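Local coordinates for protein endosialidase (PDB 4HIZ) that hydrolyses internal alpha-2,8 and alpha-2,9 linkages of sialic acid polymers as a trimeric bacteriophage enzyme, at residues A84-K89 with Y485-G490; A103-R106 with Q110-H113; P134-Y139 with I162-L167; P496-I499 with K504-W507; I499-N502 with Y508-D511. All coordinates share one frame; numbering follows the deposited sequence. Where two conformers were deposited one is given.

Contact 1 (A84-K89 with Y485-G490); sequences AWTQDK and YYIFGG
Thr86, in the loop after strand 82-84, comes up against strand 483-490 with its CA 6.1 Å from the CA of Phe488, an approach bridged by a side chain and not by backbone pairing. Its hydroxyl OG1 donates to the carbonyl O of Ile487 at 2.8 Å. The first torsion (chi1 62°) lodges OG1 between the backbone N and the carbonyl carbon, which turns it to the strand; it reaches the oxygen from well above the carbonyl plane, 40° out of it. The other branch of the threonine, CG2, meets the methyl CG2 of Ile487 at 4.0 Å, the two side chains crossing at about a right angle. The rest of the isoleucine turns away from Thr86 and packs against Ile76 and Ala99.

The loop itself is drawn tight by Lys89, whose chain folds back so that NZ binds Trp85 O and Gln87 O, each at 2.7 Å; Cys148 O is a third acceptor for the ammonium group. Asp88, preceded by a cis peptide, turns its carboxylate to Lys353, Ser294 and Ser476.

These partners lie on strands 144-154, 291-297, 347-355 and 473-480, each an outermost strand of its sheet within the chain. The loop thus lies toward the middle of a beta-propeller, where one edge strand from each of several blades comes near it. Thr86 fastens it to the blade that holds strand 473-480 and is completed by strand 71-75, from far earlier in the chain, the ring closure characteristic of propellers.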
# COMPACT_ATOMS: atom_id res chain seq x y z
N ALA A 84 18.32 -7.55 -4.16
CA ALA A 84 19.50 -7.27 -4.95
C ALA A 84 19.80 -8.41 -5.92
O ALA A 84 19.13 -9.44 -5.90
CB ALA A 84 20.72 -7.02 -3.98
N TRP A 85 20.79 -8.18 -6.76
CA TRP A 85 21.31 -9.22 -7.69
C TRP A 85 20.29 -9.71 -8.72
O TRP A 85 19.92 -10.91 -8.71
CB TRP A 85 21.89 -10.44 -6.91
CG TRP A 85 22.86 -10.02 -5.81
CD1 TRP A 85 24.16 -9.58 -5.96
CD2 TRP A 85 22.57 -10.00 -4.41
NE1 TRP A 85 24.68 -9.26 -4.71
CE2 TRP A 85 23.73 -9.52 -3.75
CE3 TRP A 85 21.46 -10.38 -3.65
CZ2 TRP A 85 23.79 -9.34 -2.35
CZ3 TRP A 85 21.51 -10.20 -2.24
CH2 TRP A 85 22.69 -9.73 -1.61
N THR A 86 19.86 -8.84 -9.63
CA THR A 86 19.23 -9.38 -10.85
C THR A 86 20.27 -10.15 -11.68
O THR A 86 19.87 -10.99 -12.48
CB THR A 86 18.64 -8.30 -11.74
OG1 THR A 86 19.70 -7.45 -12.17
CG2 THR A 86 17.55 -7.46 -10.96
N GLN A 87 21.57 -9.90 -11.47
CA GLN A 87 22.62 -10.57 -12.31
C GLN A 87 22.42 -12.08 -12.31
O GLN A 87 22.15 -12.67 -11.26
CB GLN A 87 24.05 -10.24 -11.81
CG GLN A 87 24.29 -10.69 -10.40
CD GLN A 87 25.72 -10.41 -9.90
OE1 GLN A 87 25.94 -10.23 -8.70
NE2 GLN A 87 26.71 -10.41 -10.81
N ASP A 88 22.48 -12.72 -13.48
CA ASP A 88 22.15 -12.13 -14.78
C ASP A 88 20.98 -12.98 -15.28
O ASP A 88 21.19 -13.98 -15.99
CB ASP A 88 23.34 -12.20 -15.76
CG ASP A 88 23.01 -11.61 -17.12
OD1 ASP A 88 22.00 -10.85 -17.22
OD2 ASP A 88 23.74 -11.89 -18.11
N LYS A 89 19.76 -12.59 -14.89
CA LYS A 89 18.59 -13.46 -14.95
C LYS A 89 17.41 -12.86 -15.68
O LYS A 89 16.39 -13.55 -15.84
CB LYS A 89 18.09 -13.77 -13.51
CG LYS A 89 19.12 -14.57 -12.68
CD LYS A 89 18.55 -14.94 -11.30
CE LYS A 89 18.51 -13.67 -10.36
NZ LYS A 89 19.94 -13.32 -9.84
N TYR A 485 16.28 -2.68 -21.45
CA TYR A 485 16.20 -2.48 -20.00
C TYR A 485 17.51 -2.93 -19.35
O TYR A 485 17.92 -4.09 -19.51
CB TYR A 485 15.07 -3.30 -19.39
CG TYR A 485 13.74 -2.97 -20.05
CD1 TYR A 485 13.35 -3.61 -21.23
CD2 TYR A 485 12.87 -2.03 -19.49
CE1 TYR A 485 12.16 -3.31 -21.88
CE2 TYR A 485 11.67 -1.74 -20.12
CZ TYR A 485 11.32 -2.38 -21.29
OH TYR A 485 10.12 -2.06 -21.92
N TYR A 486 18.15 -2.01 -18.63
CA TYR A 486 19.23 -2.41 -17.72
C TYR A 486 18.61 -2.39 -16.34
O TYR A 486 18.19 -1.32 -15.86
CB TYR A 486 20.40 -1.43 -17.82
CG TYR A 486 21.50 -1.57 -16.74
CD1 TYR A 486 22.03 -2.81 -16.42
CD2 TYR A 486 21.99 -0.46 -16.04
CE1 TYR A 486 23.04 -2.96 -15.50
CE2 TYR A 486 23.00 -0.57 -15.10
CZ TYR A 486 23.52 -1.84 -14.83
OH TYR A 486 24.52 -1.97 -13.89
N ILE A 487 18.52 -3.55 -15.70
CA ILE A 487 17.76 -3.66 -14.46
C ILE A 487 18.77 -4.07 -13.41
O ILE A 487 19.48 -5.08 -13.55
CB ILE A 487 16.63 -4.71 -14.59
CG1 ILE A 487 15.79 -4.38 -15.82
CG2 ILE A 487 15.75 -4.75 -13.30
CD1 ILE A 487 14.54 -5.27 -15.98
N PHE A 488 18.86 -3.28 -12.35
CA PHE A 488 20.06 -3.34 -11.52
C PHE A 488 19.81 -2.72 -10.15
O PHE A 488 18.73 -2.17 -9.90
CB PHE A 488 21.23 -2.62 -12.20
CG PHE A 488 21.05 -1.12 -12.33
CD1 PHE A 488 20.12 -0.59 -13.22
CD2 PHE A 488 21.81 -0.25 -11.56
CE1 PHE A 488 19.94 0.79 -13.36
CE2 PHE A 488 21.64 1.13 -11.68
CZ PHE A 488 20.70 1.65 -12.59
N GLY A 489 20.82 -2.78 -9.27
CA GLY A 489 20.62 -2.32 -7.88
C GLY A 489 21.06 -0.91 -7.58
O GLY A 489 21.96 -0.36 -8.22
N GLY A 490 20.36 -0.31 -6.61
CA GLY A 490 20.82 0.94 -5.99
C GLY A 490 20.33 1.00 -4.56
O GLY A 490 19.42 0.24 -4.20

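Contact 2 (A103-R106 with Q110-H113); sequences AGER and QNLH
Ala103 and His113 form an antiparallel hydrogen-bonded pair, the segments running with end-to-end directions 164° apart: Ala103 N binds His113 O at 2.9 Å, and His113 N returns to Ala103 O at 2.9 Å. One residue further the chains draw closer still, the CA of Gly104 lying 4.0 Å from the CA of Leu112, and Leu112 CA also directs its hydrogen at Ala103 O.

Past this pair the strands give way to a turn tied by side chains. Asn111 ND2 donates an almost straight bond to Glu105 OE1 at 2.7 Å, in the plane of its own amide but from above the carboxylate plane (37° out of it). The second oxygen, OE2, is taken side-on by Arg106, with NH2 at 2.8 Å and NE at 3.0 Å, so that each carboxylate oxygen has its own partner and the group is fixed in rotation. Gln110 lays its CB beside OE2 and its OE1 near Arg106 CD, while its NE2 binds Leu167 O. A water bridges Glu105 N (2.9 Å) and Gln110 O (2.7 Å), linking the two backbones where they stand apart.

The turn closes the end of the hairpin formed by strands 96-104 and 113-119. Strand 82-84 flanks it through Gly104 and Tyr82, strand 130-131 through Trp131 stacked on His113, and His578 of the second subunit is hydrogen-bonded to Asn111 O.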
# COMPACT_ATOMS: atom_id res chain seq x y z
N ALA A 103 15.79 -11.87 -2.62
CA ALA A 103 15.25 -11.06 -1.52
C ALA A 103 15.74 -11.69 -0.23
O ALA A 103 15.32 -12.79 0.13
CB ALA A 103 13.70 -11.10 -1.57
N GLY A 104 16.62 -11.00 0.47
CA GLY A 104 17.19 -11.57 1.70
C GLY A 104 17.48 -10.47 2.70
O GLY A 104 16.66 -9.53 2.86
N GLU A 105 18.62 -10.56 3.38
CA GLU A 105 18.92 -9.58 4.42
C GLU A 105 20.37 -9.09 4.36
O GLU A 105 20.73 -8.13 5.03
CB GLU A 105 18.65 -10.17 5.80
CG GLU A 105 19.70 -11.28 6.16
CD GLU A 105 19.39 -12.01 7.47
OE1 GLU A 105 18.18 -12.20 7.77
OE2 GLU A 105 20.37 -12.39 8.19
N ARG A 106 21.23 -9.77 3.58
CA ARG A 106 22.66 -9.47 3.56
C ARG A 106 23.31 -10.15 2.36
O ARG A 106 22.67 -10.87 1.62
CB ARG A 106 23.32 -10.00 4.85
CG ARG A 106 23.39 -11.54 4.89
CD ARG A 106 24.12 -12.02 6.13
NE ARG A 106 23.21 -11.99 7.29
CZ ARG A 106 23.61 -11.84 8.55
NH1 ARG A 106 24.89 -11.64 8.81
NH2 ARG A 106 22.74 -11.84 9.54
N GLN A 110 21.24 -16.12 4.17
CA GLN A 110 20.35 -16.09 5.33
C GLN A 110 18.96 -15.58 4.92
O GLN A 110 18.85 -14.50 4.28
CB GLN A 110 20.88 -15.12 6.39
CG GLN A 110 21.97 -15.73 7.28
CD GLN A 110 23.32 -15.83 6.58
OE1 GLN A 110 23.54 -15.29 5.50
NE2 GLN A 110 24.26 -16.52 7.25
N ASN A 111 17.92 -16.33 5.29
CA ASN A 111 16.50 -15.91 5.09
C ASN A 111 16.13 -15.54 3.66
O ASN A 111 15.13 -14.86 3.41
CB ASN A 111 16.20 -14.72 6.01
CG ASN A 111 16.08 -15.15 7.46
OD1 ASN A 111 15.42 -16.13 7.77
ND2 ASN A 111 16.76 -14.45 8.36
N LEU A 112 16.92 -16.01 2.70
CA LEU A 112 16.81 -15.51 1.33
C LEU A 112 15.85 -16.34 0.45
O LEU A 112 15.83 -17.57 0.51
CB LEU A 112 18.22 -15.48 0.70
CG LEU A 112 18.39 -14.99 -0.73
CD1 LEU A 112 19.79 -14.38 -0.85
CD2 LEU A 112 18.25 -16.15 -1.74
N HIS A 113 15.06 -15.66 -0.40
CA HIS A 113 14.31 -16.31 -1.48
C HIS A 113 14.82 -15.86 -2.84
O HIS A 113 15.09 -14.66 -3.04
CB HIS A 113 12.81 -15.88 -1.40
CG HIS A 113 12.08 -16.45 -0.24
ND1 HIS A 113 11.52 -17.71 -0.24
CD2 HIS A 113 11.78 -15.91 0.97
CE1 HIS A 113 10.89 -17.92 0.90
NE2 HIS A 113 11.03 -16.85 1.66
O HOH W 1 20.40 -12.76 2.84

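Contact 3 (P134-Y139 with I162-L167); sequences PIHPDY and IETRYL. With FRU (beta-D-fructofuranose), chain G.
His136 projects its CB at strand 157-166, and its ring comes to rest against Thr164. CG stands anti to the backbone N (chi1 -165°), which sends the imidazole across the threonine at about a right angle. ND1 accepts from the backbone N of Asp138 at 2.9 Å, nearly in the ring plane, which helps to fix the ring's rotation. CD2 passes Thr164 OG1 at 3.8 Å and lies close to the methyl CG2 as well. CE1 lies 3.7 Å from O1 of a bound beta-D-fructofuranose. At the tip, NE2 meets a water in the ring plane at 2.9 Å; that water donates to Thr164 OG1 at 2.7 Å and also bonds O3 of the fructose at 2.7 Å.

Residues His136 to Tyr139 form a type I beta turn, closed by Tyr139 N to His136 O, which lies over a propeller blade as one wall of a glycan pocket. Asp138 OD2 accepts from fructose O1 at 2.8 Å, while Tyr146 and Glu176 hold the sugar from neighbouring strands of the blade.

At the far end of the turn the contact becomes apolar. Leu167 sets CD1 over one face of the Tyr139 ring, 4.0 Å from its centroid, as a CH-pi contact, and CD2 lies by CE1. The tyrosine OH is held by Asn111 N, and Asp579 of the second subunit packs on Tyr139.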
# COMPACT_ATOMS: atom_id res chain seq x y z
N PRO A 134 11.28 -21.77 -2.13
CA PRO A 134 10.95 -21.63 -0.70
C PRO A 134 12.25 -21.53 0.07
O PRO A 134 13.33 -21.68 -0.53
CB PRO A 134 10.32 -22.98 -0.37
CG PRO A 134 11.12 -23.93 -1.24
CD PRO A 134 11.39 -23.18 -2.54
N ILE A 135 12.19 -21.24 1.37
CA ILE A 135 13.38 -21.43 2.19
C ILE A 135 13.77 -22.91 2.06
O ILE A 135 12.89 -23.77 2.01
CB ILE A 135 13.11 -21.06 3.66
CG1 ILE A 135 12.71 -19.57 3.77
CG2 ILE A 135 14.35 -21.37 4.53
CD1 ILE A 135 13.81 -18.63 3.25
N HIS A 136 15.09 -23.20 1.98
CA HIS A 136 15.53 -24.57 1.75
C HIS A 136 14.97 -25.48 2.84
O HIS A 136 14.99 -25.13 4.03
CB HIS A 136 17.06 -24.58 1.82
CG HIS A 136 17.68 -25.81 1.26
ND1 HIS A 136 17.60 -27.04 1.90
CD2 HIS A 136 18.38 -26.01 0.12
CE1 HIS A 136 18.21 -27.95 1.16
NE2 HIS A 136 18.71 -27.35 0.09
N PRO A 137 14.48 -26.67 2.46
CA PRO A 137 13.84 -27.54 3.45
C PRO A 137 14.82 -28.00 4.52
O PRO A 137 14.39 -28.31 5.62
CB PRO A 137 13.34 -28.72 2.63
CG PRO A 137 14.12 -28.69 1.37
CD PRO A 137 14.39 -27.22 1.10
N ASP A 138 16.11 -28.01 4.20
CA ASP A 138 17.12 -28.36 5.19
C ASP A 138 17.89 -27.15 5.75
O ASP A 138 19.05 -27.28 6.19
CB ASP A 138 18.09 -29.34 4.54
CG ASP A 138 17.37 -30.55 3.95
OD1 ASP A 138 16.44 -31.07 4.61
OD2 ASP A 138 17.70 -30.97 2.82
N TYR A 139 17.26 -25.98 5.73
CA TYR A 139 17.90 -24.75 6.20
C TYR A 139 18.45 -24.89 7.61
O TYR A 139 19.61 -24.51 7.88
CB TYR A 139 16.83 -23.65 6.19
CG TYR A 139 17.30 -22.23 6.50
CD1 TYR A 139 17.76 -21.42 5.48
CD2 TYR A 139 17.27 -21.72 7.80
CE1 TYR A 139 18.19 -20.12 5.71
CE2 TYR A 139 17.68 -20.38 8.07
CZ TYR A 139 18.14 -19.59 7.02
OH TYR A 139 18.54 -18.30 7.22
N ILE A 162 19.60 -23.43 -9.76
CA ILE A 162 19.31 -23.13 -8.37
C ILE A 162 20.39 -23.77 -7.53
O ILE A 162 20.57 -25.00 -7.49
CB ILE A 162 17.93 -23.66 -7.94
CG1 ILE A 162 16.83 -22.97 -8.77
CG2 ILE A 162 17.74 -23.44 -6.45
CD1 ILE A 162 16.81 -21.40 -8.66
N GLU A 163 21.18 -22.91 -6.90
CA GLU A 163 22.33 -23.33 -6.12
C GLU A 163 21.95 -23.54 -4.67
O GLU A 163 21.10 -22.82 -4.14
CB GLU A 163 23.38 -22.23 -6.19
CG GLU A 163 24.00 -22.05 -7.60
CD GLU A 163 25.03 -20.95 -7.66
OE1 GLU A 163 25.05 -20.07 -6.74
OE2 GLU A 163 25.79 -20.93 -8.65
N THR A 164 22.63 -24.47 -4.01
CA THR A 164 22.50 -24.64 -2.57
C THR A 164 23.83 -24.20 -1.96
O THR A 164 24.89 -24.76 -2.31
CB THR A 164 22.22 -26.11 -2.20
OG1 THR A 164 20.94 -26.49 -2.69
CG2 THR A 164 22.23 -26.32 -0.70
N ARG A 165 23.81 -23.19 -1.09
CA ARG A 165 25.06 -22.62 -0.55
C ARG A 165 25.02 -22.65 0.97
O ARG A 165 23.95 -22.56 1.59
CB ARG A 165 25.26 -21.17 -1.04
CG ARG A 165 25.10 -21.07 -2.61
CD ARG A 165 25.64 -19.74 -3.21
NE ARG A 165 27.10 -19.66 -3.08
CZ ARG A 165 27.95 -19.73 -4.11
NH1 ARG A 165 29.27 -19.65 -3.87
NH2 ARG A 165 27.51 -19.83 -5.36
N TYR A 166 26.20 -22.73 1.58
CA TYR A 166 26.29 -22.75 3.03
C TYR A 166 26.03 -21.38 3.64
O TYR A 166 26.57 -20.37 3.19
CB TYR A 166 27.68 -23.27 3.46
CG TYR A 166 27.86 -24.75 3.22
CD1 TYR A 166 27.27 -25.67 4.08
CD2 TYR A 166 28.65 -25.23 2.17
CE1 TYR A 166 27.42 -27.03 3.89
CE2 TYR A 166 28.82 -26.62 1.98
CZ TYR A 166 28.19 -27.49 2.84
OH TYR A 166 28.32 -28.85 2.71
N LEU A 167 25.25 -21.36 4.70
CA LEU A 167 25.05 -20.11 5.44
C LEU A 167 26.36 -19.56 6.03
O LEU A 167 26.54 -18.34 6.11
CB LEU A 167 24.02 -20.35 6.55
CG LEU A 167 22.59 -20.60 6.06
CD1 LEU A 167 21.73 -21.25 7.13
CD2 LEU A 167 21.97 -19.28 5.66
C1 FRU G . 17.06 -32.12 -0.73
C2 FRU G . 16.56 -31.51 -1.96
C3 FRU G . 17.21 -30.43 -2.66
C4 FRU G . 16.22 -30.03 -3.68
C5 FRU G . 14.92 -30.33 -2.98
C6 FRU G . 13.70 -30.44 -3.88
O1 FRU G . 16.61 -31.19 0.23
O2 FRU G . 17.03 -32.56 -2.89
O3 FRU G . 18.57 -30.65 -3.11
O4 FRU G . 16.37 -28.61 -4.00
O5 FRU G . 15.13 -31.56 -2.26
O6 FRU G . 13.77 -31.61 -4.62
O HOH W 2 20.25 -28.91 -1.81

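Contact 4 (P496-I499 with K504-W507); sequences PWSI and KKLW
Ser498 and Lys505 meet across the long loop that joins strands 483-490 and 516-523 of a propeller blade, with their CA atoms 6.1 Å apart. This loop carries a sialic acid site, in which Ser498 and Ile499 touch a bound N-acetylneuraminic acid.

The serine places OG anti to its carbonyl carbon, beside the backbone N (chi1 -62°), and there it serves as acceptor for Lys505 NZ at 2.8 Å. The lysine arrives by a less direct route. Its CG too lies on the side of the backbone N; the chain then runs extended through CD and CE before the last bond turns sharply (chi4 -83°). That final bend brings the ammonium group down onto the hydroxyl instead of past it. On the way, CG passes OG at 3.9 Å and CE does so at 3.7 Å, so the aliphatic part runs alongside the oxygen that its end binds. It packs against Arg106 of the neighbouring blade, and the lysine's carbonyl O is bound by His513, one of the calcium ligands.

Around the pair, aromatic groups tie the loop to the second subunit and to its own chain. Trp497 meets Trp267 of the second subunit edge-to-face, and Trp507 stacks on Phe81 of the same chain, at the calcium site. Beyond OG, the nearest serine atom to Lys505 NZ is CB, at 3.6 Å.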
# COMPACT_ATOMS: atom_id res chain seq x y z
N PRO A 496 20.60 0.61 7.51
CA PRO A 496 20.03 -0.64 8.04
C PRO A 496 20.34 -0.86 9.54
O PRO A 496 19.80 -1.79 10.17
CB PRO A 496 20.78 -1.72 7.22
CG PRO A 496 22.16 -1.09 6.97
CD PRO A 496 21.87 0.40 6.76
N TRP A 497 21.22 -0.02 10.10
CA TRP A 497 21.58 -0.12 11.54
C TRP A 497 22.17 -1.50 11.91
O TRP A 497 21.93 -2.02 12.99
CB TRP A 497 20.39 0.29 12.47
CG TRP A 497 20.00 1.69 12.15
CD1 TRP A 497 18.83 2.12 11.57
CD2 TRP A 497 20.85 2.85 12.26
NE1 TRP A 497 18.90 3.48 11.35
CE2 TRP A 497 20.12 3.95 11.76
CE3 TRP A 497 22.15 3.06 12.75
CZ2 TRP A 497 20.66 5.22 11.68
CZ3 TRP A 497 22.69 4.33 12.68
CH2 TRP A 497 21.95 5.40 12.16
N SER A 498 22.91 -2.12 10.99
CA SER A 498 23.62 -3.34 11.35
C SER A 498 24.64 -3.01 12.44
O SER A 498 24.88 -3.82 13.34
CB SER A 498 24.32 -3.93 10.12
OG SER A 498 23.33 -4.27 9.13
N ILE A 499 25.24 -1.82 12.34
CA ILE A 499 26.02 -1.23 13.46
C ILE A 499 25.04 -0.26 14.11
O ILE A 499 24.68 0.77 13.52
CB ILE A 499 27.26 -0.49 12.96
CG1 ILE A 499 28.10 -1.40 12.05
CG2 ILE A 499 28.09 0.05 14.14
CD1 ILE A 499 28.64 -2.66 12.76
N LYS A 504 21.04 -8.03 13.96
CA LYS A 504 20.30 -9.21 13.46
C LYS A 504 19.75 -9.06 12.03
O LYS A 504 19.32 -10.05 11.44
CB LYS A 504 19.15 -9.59 14.40
CG LYS A 504 19.58 -10.16 15.76
CD LYS A 504 18.35 -10.51 16.62
CE LYS A 504 18.74 -10.79 18.06
NZ LYS A 504 17.60 -11.39 18.81
N LYS A 505 19.79 -7.84 11.50
CA LYS A 505 19.38 -7.53 10.12
C LYS A 505 17.90 -7.77 9.86
O LYS A 505 17.49 -8.11 8.73
CB LYS A 505 20.25 -8.30 9.11
CG LYS A 505 21.73 -7.79 9.20
CD LYS A 505 22.59 -8.34 8.09
CE LYS A 505 24.04 -7.81 8.21
NZ LYS A 505 24.23 -6.46 7.59
N LEU A 506 17.08 -7.59 10.89
CA LEU A 506 15.63 -7.74 10.70
C LEU A 506 15.07 -6.70 9.73
O LEU A 506 15.18 -5.50 9.96
CB LEU A 506 14.89 -7.59 12.05
CG LEU A 506 15.37 -8.51 13.19
CD1 LEU A 506 14.60 -8.15 14.47
CD2 LEU A 506 15.12 -9.96 12.81
N TRP A 507 14.42 -7.17 8.67
CA TRP A 507 13.91 -6.25 7.65
C TRP A 507 12.79 -5.38 8.20
O TRP A 507 12.61 -4.28 7.72
CB TRP A 507 13.45 -7.05 6.40
CG TRP A 507 12.68 -8.29 6.75
CD1 TRP A 507 11.34 -8.40 7.02
CD2 TRP A 507 13.22 -9.60 6.89
NE1 TRP A 507 11.01 -9.72 7.32
CE2 TRP A 507 12.16 -10.46 7.25
CE3 TRP A 507 14.52 -10.13 6.77
CZ2 TRP A 507 12.34 -11.83 7.47
CZ3 TRP A 507 14.70 -11.49 6.97
CH2 TRP A 507 13.62 -12.33 7.32

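Contact 5 (I499-N502 with Y508-D511); sequences IGDN and YKHD. With NA (sodium ion), chain B.
Asp501 swings its carboxylate toward segment 508-511 by setting CG between the backbone N and the carbonyl carbon (chi1 66°), while Lys509 puts CG anti to its backbone N (chi1 -170°) and stays extended to its end. His510 turns its ring back to the same carboxylate. The result is a His-carboxylate pair inside the long loop between strands 483-490 and 516-523 of the propeller.

His510 NE2 donates to the syn lone pair of Asp501 OD2 at 2.7 Å in a nearly straight bond. Ring and carboxylate are almost coplanar, 4° apart, and the acid meets the imidazole at its edge. One face of that ring takes Lys509 CG, 3.5 Å above its plane, and Trp267 of the second subunit also stacks on the ring.

Lys509 is modelled in two conformers. In the conformer given, NZ reaches Asp501 O at 2.9 Å from above the carbonyl plane, a bond that the second conformer leaves uncertain; its salt bridge to Asp501 OD2 is long, 3.8 Å. Its aliphatic chain slides past Asn502 in the opposite direction, CD lying 3.8 Å from Asn502 CG. Asn502 ND2 binds Leu506 O within the loop and also donates a hydrogen bond to a water at 2.9 Å, which also lies 2.9 Å from Lys509 O and bridges the two.

Farther along, Asp511 pairs through OD2 with Lys118 of the second subunit, while its OD1 binds a sodium ion at 2.7 Å, beside two water ligands.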
# COMPACT_ATOMS: atom_id res chain seq x y z
N ILE A 499 25.24 -1.82 12.34
CA ILE A 499 26.02 -1.23 13.46
C ILE A 499 25.04 -0.26 14.11
O ILE A 499 24.68 0.77 13.52
CB ILE A 499 27.26 -0.49 12.96
CG1 ILE A 499 28.10 -1.40 12.05
CG2 ILE A 499 28.09 0.05 14.14
CD1 ILE A 499 28.64 -2.66 12.76
N GLY A 500 24.55 -0.63 15.28
CA GLY A 500 23.37 0.03 15.83
C GLY A 500 22.51 -1.04 16.47
O GLY A 500 23.07 -2.04 16.98
N ASP A 501 21.17 -0.86 16.47
CA ASP A 501 20.34 -1.81 17.19
C ASP A 501 19.87 -2.99 16.36
O ASP A 501 19.06 -3.79 16.86
CB ASP A 501 19.09 -1.12 17.81
CG ASP A 501 18.12 -0.60 16.77
OD1 ASP A 501 18.30 -0.81 15.55
OD2 ASP A 501 17.12 0.02 17.22
N ASN A 502 20.34 -3.10 15.11
CA ASN A 502 19.83 -4.15 14.24
C ASN A 502 20.93 -5.01 13.62
O ASN A 502 20.92 -5.30 12.42
CB ASN A 502 18.92 -3.54 13.15
CG ASN A 502 17.99 -4.58 12.52
OD1 ASN A 502 17.84 -5.71 13.04
ND2 ASN A 502 17.38 -4.22 11.40
N TYR A 508 12.06 -5.87 9.20
CA TYR A 508 10.88 -5.16 9.65
C TYR A 508 11.18 -4.13 10.71
O TYR A 508 10.27 -3.42 11.16
CB TYR A 508 9.82 -6.15 10.13
CG TYR A 508 10.31 -7.15 11.18
CD1 TYR A 508 10.43 -6.80 12.52
CD2 TYR A 508 10.56 -8.47 10.84
CE1 TYR A 508 10.83 -7.74 13.48
CE2 TYR A 508 10.96 -9.41 11.78
CZ TYR A 508 11.08 -9.03 13.11
OH TYR A 508 11.46 -9.95 14.06
N LYS A 509 12.45 -4.03 11.11
CA LYS A 509 12.86 -3.02 12.08
C LYS A 509 13.30 -1.74 11.38
O LYS A 509 14.12 -1.78 10.44
CB LYS A 509 14.03 -3.58 12.91
CG LYS A 509 14.41 -2.76 14.11
CD LYS A 509 15.30 -3.57 15.06
CE LYS A 509 15.50 -2.86 16.39
NZ LYS A 509 16.22 -3.71 17.37
N HIS A 510 12.79 -0.60 11.86
CA HIS A 510 13.10 0.71 11.26
C HIS A 510 12.83 0.72 9.76
O HIS A 510 11.70 0.38 9.34
CB HIS A 510 14.54 1.16 11.62
CG HIS A 510 14.84 1.04 13.09
ND1 HIS A 510 13.99 1.55 14.06
CD2 HIS A 510 15.86 0.44 13.75
CE1 HIS A 510 14.47 1.25 15.25
NE2 HIS A 510 15.61 0.59 15.09
N ASP A 511 13.81 1.10 8.95
CA ASP A 511 13.60 1.16 7.49
C ASP A 511 14.06 -0.09 6.75
O ASP A 511 14.18 -0.09 5.52
CB ASP A 511 14.32 2.39 6.93
CG ASP A 511 13.84 3.68 7.62
OD1 ASP A 511 12.62 3.99 7.48
OD2 ASP A 511 14.64 4.34 8.32
NA NA B . 11.08 5.03 9.47
O HOH W 3 16.99 -1.41 10.97
O HOH W 4 9.67 7.61 9.05
O HOH W 5 12.55 4.83 11.59

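Contacts 1 and 2 are buried near the centre of the chain, contact 1 joining the first and last blades; contacts 3 to 5 are partly buried and lie farther out, beside sugars or metals. Contacts 2 and 3 touch: probable hydrogen bonds join Asn111 to Tyr139 and Gln110 to Leu167. Contact 2 also leans on contact 4, through Glu105 and Arg106 against Lys505 and Trp507. Contacts 4 and 5 divide a single loop and share Ile499. One hydroxyl hydrogen bond crosses each of contacts 1 and 4, the hydroxyl donating in 1 and accepting from an ammonium in 4; contact 2 adds a backbone strand pair to its charged groups, contact 5 relies on charged groups and a water, and a sugar-bridging water marks contact 3.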